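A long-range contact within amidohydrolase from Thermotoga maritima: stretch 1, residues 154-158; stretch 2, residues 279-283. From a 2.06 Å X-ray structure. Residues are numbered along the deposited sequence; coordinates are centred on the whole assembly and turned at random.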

# COMPACT_ATOMS: atom_id res chain seq x y z
N PHE F 154 -27.34 -8.12 -10.38
CA PHE F 154 -26.92 -9.50 -10.14
C PHE F 154 -25.79 -9.80 -11.09
O PHE F 154 -25.50 -8.99 -11.97
CB PHE F 154 -28.09 -10.46 -10.44
CG PHE F 154 -29.23 -10.30 -9.49
CD1 PHE F 154 -30.18 -9.28 -9.66
CD2 PHE F 154 -29.32 -11.10 -8.37
CE1 PHE F 154 -31.21 -9.10 -8.75
CE2 PHE F 154 -30.35 -10.93 -7.45
CZ PHE F 154 -31.30 -9.93 -7.64
N GLY F 155 -25.15 -10.95 -10.91
CA GLY F 155 -24.13 -11.42 -11.85
C GLY F 155 -22.76 -10.81 -11.58
O GLY F 155 -22.44 -10.48 -10.43
N GLU F 156 -21.95 -10.69 -12.62
CA GLU F 156 -20.52 -10.38 -12.48
C GLU F 156 -20.23 -9.00 -11.91
O GLU F 156 -19.31 -8.86 -11.10
CB GLU F 156 -19.77 -10.54 -13.82
CG GLU F 156 -19.73 -11.98 -14.37
CD GLU F 156 -19.03 -12.08 -15.72
OE1 GLU F 156 -18.11 -11.27 -15.98
OE2 GLU F 156 -19.37 -12.97 -16.52
N ASN F 157 -21.00 -7.99 -12.33
CA ASN F 157 -20.68 -6.59 -12.00
C ASN F 157 -20.63 -6.32 -10.49
O ASN F 157 -19.58 -5.91 -9.99
CB ASN F 157 -21.58 -5.58 -12.76
CG ASN F 157 -21.35 -5.59 -14.27
OD1 ASN F 157 -20.45 -6.26 -14.76
ND2 ASN F 157 -22.18 -4.85 -15.01
N PRO F 158 -21.73 -6.59 -9.74
CA PRO F 158 -21.66 -6.30 -8.30
C PRO F 158 -20.59 -7.08 -7.51
O PRO F 158 -19.95 -6.52 -6.63
CB PRO F 158 -23.07 -6.64 -7.79
CG PRO F 158 -23.65 -7.59 -8.84
CD PRO F 158 -23.07 -7.09 -10.14
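Stretch 2 279-283: TKLEL

This is a small polar contact in which the first turn of a helix and a short 3-10 segment hydrogen-bond to each other's backbone amides through a reciprocal pair of glutamates, with a lysine bridging at one side. The two stretches belong to one chain and are far apart in sequence; no two touching residues are fewer than 123 positions apart. Together they bury 265 Å² of surface.

Stretch 1 enters as a loop through Phe154 and Gly155. Gly155 is at the N-cap position, and the helix runs from Glu156 through Pro158 and continues later in the chain. Stretch 2 starts as loop at Thr279 and Lys280, where Lys280 is extended, with phi/psi of -130/155°. It then turns into a 3-10 segment, Leu281 to Leu283. A backbone hydrogen bond from Leu283 N to Lys280 O, 2.9 Å long, closes this turn. The two stretches run in roughly opposite directions, so Asn157 meets Lys280 and Gly155 meets Glu282.

The stretches meet at Glu156 and Glu282, whose CA atoms are 7.2 Å apart. Both residues direct their CA-to-CB bonds toward the opposing stretch. Each offers a carboxylate to the other's backbone amide. Glu156 N donates to Glu282 OE1 at 2.9 Å, and the angle of 166° is nearly straight. In return, Glu282 N donates to Glu156 OE2 at 2.7 Å, with a more bent angle of 131°. Both amides lie in the first turn of their segments, where no preceding turn supplies a carbonyl acceptor. The exchange brings like charges close, with Glu156 OE2 and Glu282 OE1 4.2 Å apart.

Glu156 has the largest covered area in the contact, 96 Å². Its side chain, chi1 m and chi2 t, reaches the start of the 3-10 turn. Glu156 OE2 lies 3.3 Å from Leu281 CB, and Glu156 OE1 lies 3.6 Å from Lys280 CB. A water extends this link: it donates to Glu156 OE1 at 2.6 Å and accepts from Leu281 N at 2.9 Å. The carboxylate thus serves two successive amides of stretch 2, one directly and one through water.

Glu282 packs closely against the N-cap. Glu282 OE1 is 3.5 Å from Gly155 CA. An ideal CB on Gly155 would lie 2.4 Å from Glu282 OE1, a clash, so the absence of a side chain leaves room for the carboxylate. The positive phi of Gly155, 84°, also favours glycine.

Lys280 completes the contact. Its CA-to-CB bond points toward stretch 1. Lys280 NZ donates to Asn157 OD1 at 2.8 Å. The CA-to-CB bond of Asn157 points sideways, but the end of its side chain comes nearer. Within stretch 2, Lys280 NZ also forms a salt bridge with Glu282 OE2 at 2.7 Å. The two oxygens of Glu282 therefore have different partners: OE1 takes the helix amide and OE2 the lysine. Asn157 ND2 is hydrogen-bonded elsewhere in the structure. Phe154, Pro158, Thr279 and Leu283 make no contact across the stretches.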

# COMPACT_ATOMS: atom_id res chain seq x y z
N THR F 279 -18.33 -8.40 -23.91
CA THR F 279 -17.15 -8.07 -23.12
C THR F 279 -16.93 -9.01 -21.95
O THR F 279 -15.85 -9.05 -21.38
CB THR F 279 -17.30 -6.67 -22.51
OG1 THR F 279 -18.57 -6.59 -21.85
CG2 THR F 279 -17.22 -5.58 -23.58
N LYS F 280 -17.96 -9.74 -21.55
CA LYS F 280 -17.91 -10.57 -20.34
C LYS F 280 -18.38 -11.98 -20.62
O LYS F 280 -19.15 -12.23 -21.56
CB LYS F 280 -18.79 -9.97 -19.22
CG LYS F 280 -18.27 -8.62 -18.68
CD LYS F 280 -19.21 -8.02 -17.63
CE LYS F 280 -20.58 -7.63 -18.24
NZ LYS F 280 -21.55 -7.27 -17.15
N LEU F 281 -17.90 -12.89 -19.78
CA LEU F 281 -18.33 -14.27 -19.79
C LEU F 281 -19.85 -14.39 -19.76
O LEU F 281 -20.42 -15.21 -20.50
CB LEU F 281 -17.74 -14.94 -18.56
CG LEU F 281 -17.82 -16.45 -18.44
CD1 LEU F 281 -17.01 -17.08 -19.57
CD2 LEU F 281 -17.32 -16.84 -17.03
N GLU F 282 -20.51 -13.58 -18.91
CA GLU F 282 -21.95 -13.63 -18.76
C GLU F 282 -22.68 -13.11 -20.01
O GLU F 282 -23.87 -13.32 -20.17
CB GLU F 282 -22.43 -12.90 -17.48
CG GLU F 282 -22.21 -11.36 -17.42
CD GLU F 282 -22.63 -10.73 -16.08
OE1 GLU F 282 -23.07 -11.47 -15.17
OE2 GLU F 282 -22.50 -9.49 -15.92
N LEU F 283 -21.93 -12.47 -20.90
CA LEU F 283 -22.46 -12.03 -22.20
C LEU F 283 -22.16 -12.99 -23.35
O LEU F 283 -22.50 -12.71 -24.49
CB LEU F 283 -21.93 -10.62 -22.55
CG LEU F 283 -22.21 -9.50 -21.54
CD1 LEU F 283 -21.79 -8.13 -22.08
CD2 LEU F 283 -23.68 -9.48 -21.19
O HOH W 1 -16.24 -11.67 -17.76